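Local structure of probable transcriptional regulator (2ESN) at residues Thr102-Ala107 and Arg131-Asn136; His203-Pro208 and Arg227-Gln232. The protein probably regulates transcription as a LysR-type factor, with a helix-turn-helix region expected to bind DNA and a C-terminal domain expected to sense a small-molecule effector. All blocks are in the same frame, centred on the assembly; numbering follows the deposited sequence.

Contact 1 of 2, residues Thr102-Ala107 and Arg131-Asn136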
loop_
_atom_site.group_PDB
_atom_site.type_symbol
_atom_site.label_atom_id
_atom_site.label_comp_id
_atom_site.label_asym_id
_atom_site.label_seq_id
_atom_site.Cartn_x
_atom_site.Cartn_y
_atom_site.Cartn_z
ATOM N N THR C 102 25.215 2.545 4.271
ATOM C CA THR C 102 24.588 3.182 3.123
ATOM C C THR C 102 23.658 4.198 3.746
ATOM O O THR C 102 22.853 3.856 4.604
ATOM C CB THR C 102 23.843 2.151 2.279
ATOM O OG1 THR C 102 24.776 1.167 1.844
ATOM C CG2 THR C 102 23.171 2.734 1.009
ATOM N N PHE C 103 23.870 5.475 3.401
ATOM C CA PHE C 103 22.944 6.555 3.648
ATOM C C PHE C 103 21.945 6.690 2.497
ATOM O O PHE C 103 22.338 6.656 1.315
ATOM C CB PHE C 103 23.698 7.863 3.905
ATOM C CG PHE C 103 24.507 7.830 5.159
ATOM C CD1 PHE C 103 25.782 7.246 5.171
ATOM C CD2 PHE C 103 23.985 8.342 6.327
ATOM C CE1 PHE C 103 26.533 7.147 6.327
ATOM C CE2 PHE C 103 24.699 8.291 7.488
ATOM C CZ PHE C 103 26.006 7.732 7.501
ATOM N N VAL C 104 20.662 6.800 2.848
ATOM C CA VAL C 104 19.571 6.841 1.841
ATOM C C VAL C 104 18.980 8.239 1.871
ATOM O O VAL C 104 18.588 8.717 2.927
ATOM C CB VAL C 104 18.459 5.775 2.064
ATOM C CG1 VAL C 104 17.315 5.876 0.962
ATOM C CG2 VAL C 104 19.055 4.360 2.110
ATOM N N PHE C 105 19.040 8.926 0.729
ATOM C CA PHE C 105 18.528 10.278 0.635
ATOM C C PHE C 105 17.399 10.288 -0.393
ATOM O O PHE C 105 17.465 9.576 -1.379
ATOM C CB PHE C 105 19.606 11.281 0.120
ATOM C CG PHE C 105 20.702 11.613 1.097
ATOM C CD1 PHE C 105 20.775 12.873 1.639
ATOM C CD2 PHE C 105 21.713 10.702 1.382
ATOM C CE1 PHE C 105 21.830 13.238 2.526
ATOM C CE2 PHE C 105 22.820 11.068 2.228
ATOM C CZ PHE C 105 22.835 12.336 2.814
ATOM N N ALA C 106 16.386 11.114 -0.126
ATOM C CA ALA C 106 15.272 11.396 -1.010
ATOM C C ALA C 106 15.737 12.631 -1.659
ATOM O O ALA C 106 16.244 13.535 -0.998
ATOM C CB ALA C 106 14.030 11.736 -0.219
ATOM N N ALA C 107 15.597 12.699 -2.970
ATOM C CA ALA C 107 16.372 13.758 -3.683
ATOM C C ALA C 107 15.733 14.061 -4.995
ATOM O O ALA C 107 14.792 13.330 -5.405
ATOM C CB ALA C 107 17.804 13.282 -3.915
ATOM N N ARG C 131 28.598 4.331 1.580
ATOM C CA ARG C 131 27.849 4.363 0.354
ATOM C C ARG C 131 26.685 5.284 0.488
ATOM O O ARG C 131 26.197 5.505 1.603
ATOM C CB ARG C 131 27.266 2.988 0.032
ATOM C CG ARG C 131 28.280 2.039 -0.362
ATOM C CD ARG C 131 28.218 0.828 0.561
ATOM N NE ARG C 131 29.578 0.337 0.641
ATOM C CZ ARG C 131 30.039 -0.661 1.384
ATOM N NH1 ARG C 131 31.353 -0.937 1.304
ATOM N NH2 ARG C 131 29.225 -1.374 2.168
ATOM N N LEU C 132 26.225 5.807 -0.647
ATOM C CA LEU C 132 24.986 6.624 -0.684
ATOM C C LEU C 132 23.994 6.059 -1.663
ATOM O O LEU C 132 24.374 5.513 -2.723
ATOM C CB LEU C 132 25.268 8.108 -0.995
ATOM C CG LEU C 132 25.420 9.054 0.191
ATOM C CD1 LEU C 132 26.701 8.810 0.978
ATOM C CD2 LEU C 132 25.366 10.525 -0.233
ATOM N N ARG C 133 22.726 6.111 -1.262
ATOM C CA ARG C 133 21.592 5.700 -2.136
ATOM C C ARG C 133 20.588 6.870 -2.250
ATOM O O ARG C 133 20.038 7.379 -1.244
ATOM C CB ARG C 133 20.914 4.451 -1.611
ATOM C CG ARG C 133 20.165 3.667 -2.667
ATOM C CD ARG C 133 18.795 3.426 -2.168
ATOM N NE ARG C 133 18.185 2.186 -2.630
ATOM C CZ ARG C 133 17.740 1.900 -3.849
ATOM N NH1 ARG C 133 17.849 2.743 -4.896
ATOM N NH2 ARG C 133 17.195 0.692 -4.028
ATOM N N LEU C 134 20.433 7.369 -3.462
ATOM C CA LEU C 134 19.473 8.485 -3.671
ATOM C C LEU C 134 18.261 7.949 -4.396
ATOM O O LEU C 134 18.421 7.202 -5.303
ATOM C CB LEU C 134 20.059 9.619 -4.471
ATOM C CG LEU C 134 20.724 10.701 -3.663
ATOM C CD1 LEU C 134 21.946 10.112 -2.959
ATOM C CD2 LEU C 134 21.066 11.816 -4.679
ATOM N N VAL C 135 17.068 8.322 -3.946
ATOM C CA VAL C 135 15.825 7.792 -4.497
ATOM C C VAL C 135 14.948 8.948 -4.920
ATOM O O VAL C 135 14.987 10.037 -4.305
ATOM C CB VAL C 135 15.058 6.857 -3.455
ATOM C CG1 VAL C 135 15.911 5.663 -3.081
ATOM C CG2 VAL C 135 14.632 7.606 -2.180
ATOM N N ASN C 136 14.163 8.739 -5.977
ATOM C CA ASN C 136 13.108 9.706 -6.341
ATOM C C ASN C 136 11.937 9.443 -5.401
ATOM O O ASN C 136 11.330 8.400 -5.480
ATOM C CB ASN C 136 12.585 9.461 -7.783
ATOM C CG ASN C 136 13.571 9.910 -8.875
ATOM O OD1 ASN C 136 14.312 10.912 -8.734
ATOM N ND2 ASN C 136 13.572 9.158 -9.986
#

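Contact 2 of 2, residues His203-Pro208 and Arg227-Gln232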
loop_
_atom_site.group_PDB
_atom_site.type_symbol
_atom_site.label_atom_id
_atom_site.label_comp_id
_atom_site.label_asym_id
_atom_site.label_seq_id
_atom_site.Cartn_x
_atom_site.Cartn_y
_atom_site.Cartn_z
ATOM N N HIS C 203 7.593 28.553 -22.170
ATOM C CA HIS C 203 8.422 28.313 -21.023
ATOM C C HIS C 203 8.574 26.832 -20.745
ATOM O O HIS C 203 7.625 26.046 -20.954
ATOM C CB HIS C 203 7.877 29.024 -19.797
ATOM C CG HIS C 203 8.002 30.501 -19.859
ATOM N ND1 HIS C 203 9.031 31.184 -19.261
ATOM C CD2 HIS C 203 7.229 31.436 -20.462
ATOM C CE1 HIS C 203 8.890 32.478 -19.496
ATOM N NE2 HIS C 203 7.797 32.652 -20.209
ATOM N N ALA C 204 9.791 26.440 -20.303
ATOM C CA ALA C 204 10.014 25.075 -19.833
ATOM C C ALA C 204 9.918 25.162 -18.320
ATOM O O ALA C 204 10.408 26.097 -17.735
ATOM C CB ALA C 204 11.381 24.558 -20.238
ATOM N N VAL C 205 9.295 24.188 -17.667
ATOM C CA VAL C 205 9.072 24.326 -16.220
ATOM C C VAL C 205 9.433 23.026 -15.528
ATOM O O VAL C 205 9.135 21.940 -16.026
ATOM C CB VAL C 205 7.567 24.696 -15.941
ATOM C CG1 VAL C 205 7.262 24.652 -14.486
ATOM C CG2 VAL C 205 7.285 26.116 -16.497
ATOM N N VAL C 206 10.160 23.134 -14.431
ATOM C CA VAL C 206 10.648 21.980 -13.715
ATOM C C VAL C 206 9.694 21.665 -12.535
ATOM O O VAL C 206 9.492 22.480 -11.674
ATOM C CB VAL C 206 12.084 22.230 -13.226
ATOM C CG1 VAL C 206 12.580 21.042 -12.357
ATOM C CG2 VAL C 206 13.039 22.410 -14.407
ATOM N N THR C 207 9.120 20.471 -12.529
ATOM C CA THR C 207 8.143 20.035 -11.541
ATOM C C THR C 207 8.653 18.692 -10.988
ATOM O O THR C 207 8.268 17.655 -11.489
ATOM C CB THR C 207 6.782 19.820 -12.210
ATOM O OG1 THR C 207 6.956 19.047 -13.390
ATOM C CG2 THR C 207 6.217 21.107 -12.656
ATOM N N PRO C 208 9.539 18.722 -9.996
ATOM C CA PRO C 208 10.295 17.546 -9.564
ATOM C C PRO C 208 9.408 16.503 -8.902
ATOM O O PRO C 208 9.736 15.333 -8.918
ATOM C CB PRO C 208 11.263 18.088 -8.519
ATOM C CG PRO C 208 11.241 19.578 -8.669
ATOM C CD PRO C 208 9.865 19.908 -9.171
ATOM N N ARG C 227 2.609 32.625 -17.098
ATOM C CA ARG C 227 3.428 32.359 -18.276
ATOM C C ARG C 227 2.807 31.215 -19.087
ATOM O O ARG C 227 2.044 30.414 -18.512
ATOM C CB ARG C 227 4.907 32.165 -17.866
ATOM C CG ARG C 227 5.136 31.055 -16.911
ATOM C CD ARG C 227 6.555 31.015 -16.347
ATOM N NE ARG C 227 6.568 29.911 -15.386
ATOM C CZ ARG C 227 7.642 29.335 -14.874
ATOM N NH1 ARG C 227 8.887 29.730 -15.229
ATOM N NH2 ARG C 227 7.474 28.379 -13.967
ATOM N N GLU C 228 3.070 31.175 -20.400
ATOM C CA GLU C 228 2.608 30.100 -21.291
ATOM C C GLU C 228 3.592 28.969 -21.222
ATOM O O GLU C 228 4.743 29.160 -21.567
ATOM C CB GLU C 228 2.461 30.526 -22.794
ATOM C CG GLU C 228 1.486 31.652 -23.060
ATOM C CD GLU C 228 0.031 31.325 -22.602
ATOM O OE1 GLU C 228 -0.577 32.091 -21.763
ATOM O OE2 GLU C 228 -0.483 30.270 -23.073
ATOM N N VAL C 229 3.139 27.773 -20.850
ATOM C CA VAL C 229 4.039 26.656 -20.615
ATOM C C VAL C 229 4.012 25.702 -21.756
ATOM O O VAL C 229 2.934 25.211 -22.102
ATOM C CB VAL C 229 3.649 25.923 -19.273
ATOM C CG1 VAL C 229 4.415 24.619 -19.134
ATOM C CG2 VAL C 229 3.848 26.890 -18.054
ATOM N N ALA C 230 5.174 25.393 -22.343
ATOM C CA ALA C 230 5.257 24.374 -23.382
ATOM C C ALA C 230 5.580 22.972 -22.847
ATOM O O ALA C 230 5.073 21.988 -23.360
ATOM C CB ALA C 230 6.301 24.781 -24.402
ATOM N N VAL C 231 6.469 22.862 -21.854
ATOM C CA VAL C 231 6.911 21.569 -21.317
ATOM C C VAL C 231 7.060 21.657 -19.802
ATOM O O VAL C 231 7.642 22.624 -19.310
ATOM C CB VAL C 231 8.326 21.153 -21.932
ATOM C CG1 VAL C 231 8.757 19.744 -21.465
ATOM C CG2 VAL C 231 8.317 21.209 -23.470
ATOM N N GLN C 232 6.587 20.626 -19.080
ATOM C CA GLN C 232 6.921 20.420 -17.681
ATOM C C GLN C 232 7.736 19.150 -17.619
ATOM O O GLN C 232 7.434 18.184 -18.334
ATOM C CB GLN C 232 5.661 20.241 -16.823
ATOM C CG GLN C 232 4.895 21.549 -16.630
ATOM C CD GLN C 232 3.465 21.361 -16.018
ATOM O OE1 GLN C 232 2.966 22.251 -15.305
ATOM N NE2 GLN C 232 2.810 20.274 -16.367
HETATM O O HOH W 1 10.924 27.694 -15.596
#

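Contact 1 of 2, residues Thr102-Ala107 and Arg131-Asn136
Two phenyl rings rise from the same face of this parallel strand pair. The F103 ring has the carbonyl O of R131 at its edge, in the ring plane, while M297 and W296 of helix 293-303 also pack on this side chain. The F105 ring is met obliquely by L132, whose CD2 comes to 3.6 Å from F105 CE2; F153 of the next strand brings a second ring against it. Strands 102-107 and 131-136 are the two strands of a right-handed beta-alpha-beta unit of the LysR substrate-binding domain, with helix 109-126 as the crossover; that helix lies against L132 and L134. The leucines therefore lie between sheet and helix: L134 CG sits 4.0 Å from F105 CB, and its CD2 reaches the methyl of A107.

The other face carries T102, V104, A106, R131, R133 and V135. T102 OG1 stands beside its own backbone N (chi1 -59°), near CB and CD of R131, and this puts CG2 anti to that N, 3.9 Å from R133 CB. Both arginines bend at chi2 and chi3, so their ends leave the strand pair; R133 NH2 makes weak hydrogen bonds to backbone carbonyls of N210 and E211 in the second subunit.

Five main-chain hydrogen bonds tie the strands in register. The shortest and straightest are R133 N to F103 O (2.7 Å, 167° at the hydrogen) and F105 N to R133 O; the bonds then bend progressively toward A107. At the start F103 N meets R131 O at 2.9 Å from above the carbonyl plane, 25° out of it, whereas the donors of the other four come nearly along the C=O axis.

Contact 2 of 2, residues His203-Pro208 and Arg227-Gln232
R227 leaves the backbone with CG in the crowded position between N and the carbonyl carbon (chi1 59°), then runs extended from CG to NE along strand 202-206. Its CB lies over one face of the H203 imidazole, a CH-pi contact 3.9 Å from the ring centroid, and CD continues past H203 CG and ND1. The chain crosses the histidine at about a right angle. Beyond it, NE forms a salt bridge with D217 of helix 215-221, the crossover helix of the parallel beta-alpha-beta unit of strands 202-206 and 228-233 in the LysR substrate-binding domain. At the tip, the guanidinium lays one face against V205: CG2 of that valine sits 3.4 Å above the plane, offset toward the rim and closest to NH2. NH1 donates to a water, which in turn donates to A204 O at 2.7 Å, so the arginine is also tied to the strand's main chain.

H203 is fixed from other directions too. E228 O lies in the plane of its ring, at the edge, and NE2 is hydrogen-bonded to the carbonyl of Y198. With ND1 4.3 Å from R227 NH1, the arginine's charge, partly balanced by D217, may disfavour a protonated imidazole.

In the main chain the strands pair through a beta bulge, the register slipping by one residue between H203 and A204, where the second strand turns a corner at A230. H203 N makes a weak, bent bond to E228 O, yet H203 O accepts from A230 N in its carbonyl plane. V205 CG2 also packs on V229 CG2. Past the corner V205 N reaches V231 O at 2.8 Å, nearly along the C=O axis.

Overall arrangement
Contacts 1 and 2 lie about 27 Å apart between centres, each joining the two strands of a beta-alpha-beta unit in the same substrate-binding domain. Contact 1 is regular and two-sided: an apolar face buried under helices, and another face where T102, V104, R131, R133 and V135 are partly exposed. Contact 2 is more buried, its pairing broken by the bulge; there an arginine and a histidine are held inside the fold by polar partners. Within a chain they do not touch, but contact 1 of one subunit meets contact 2 of the second: L132 and R133, like V231 and Q232, pair in parallel across the interface, and R133 packs on Q232, and R131 on V229, of that chain.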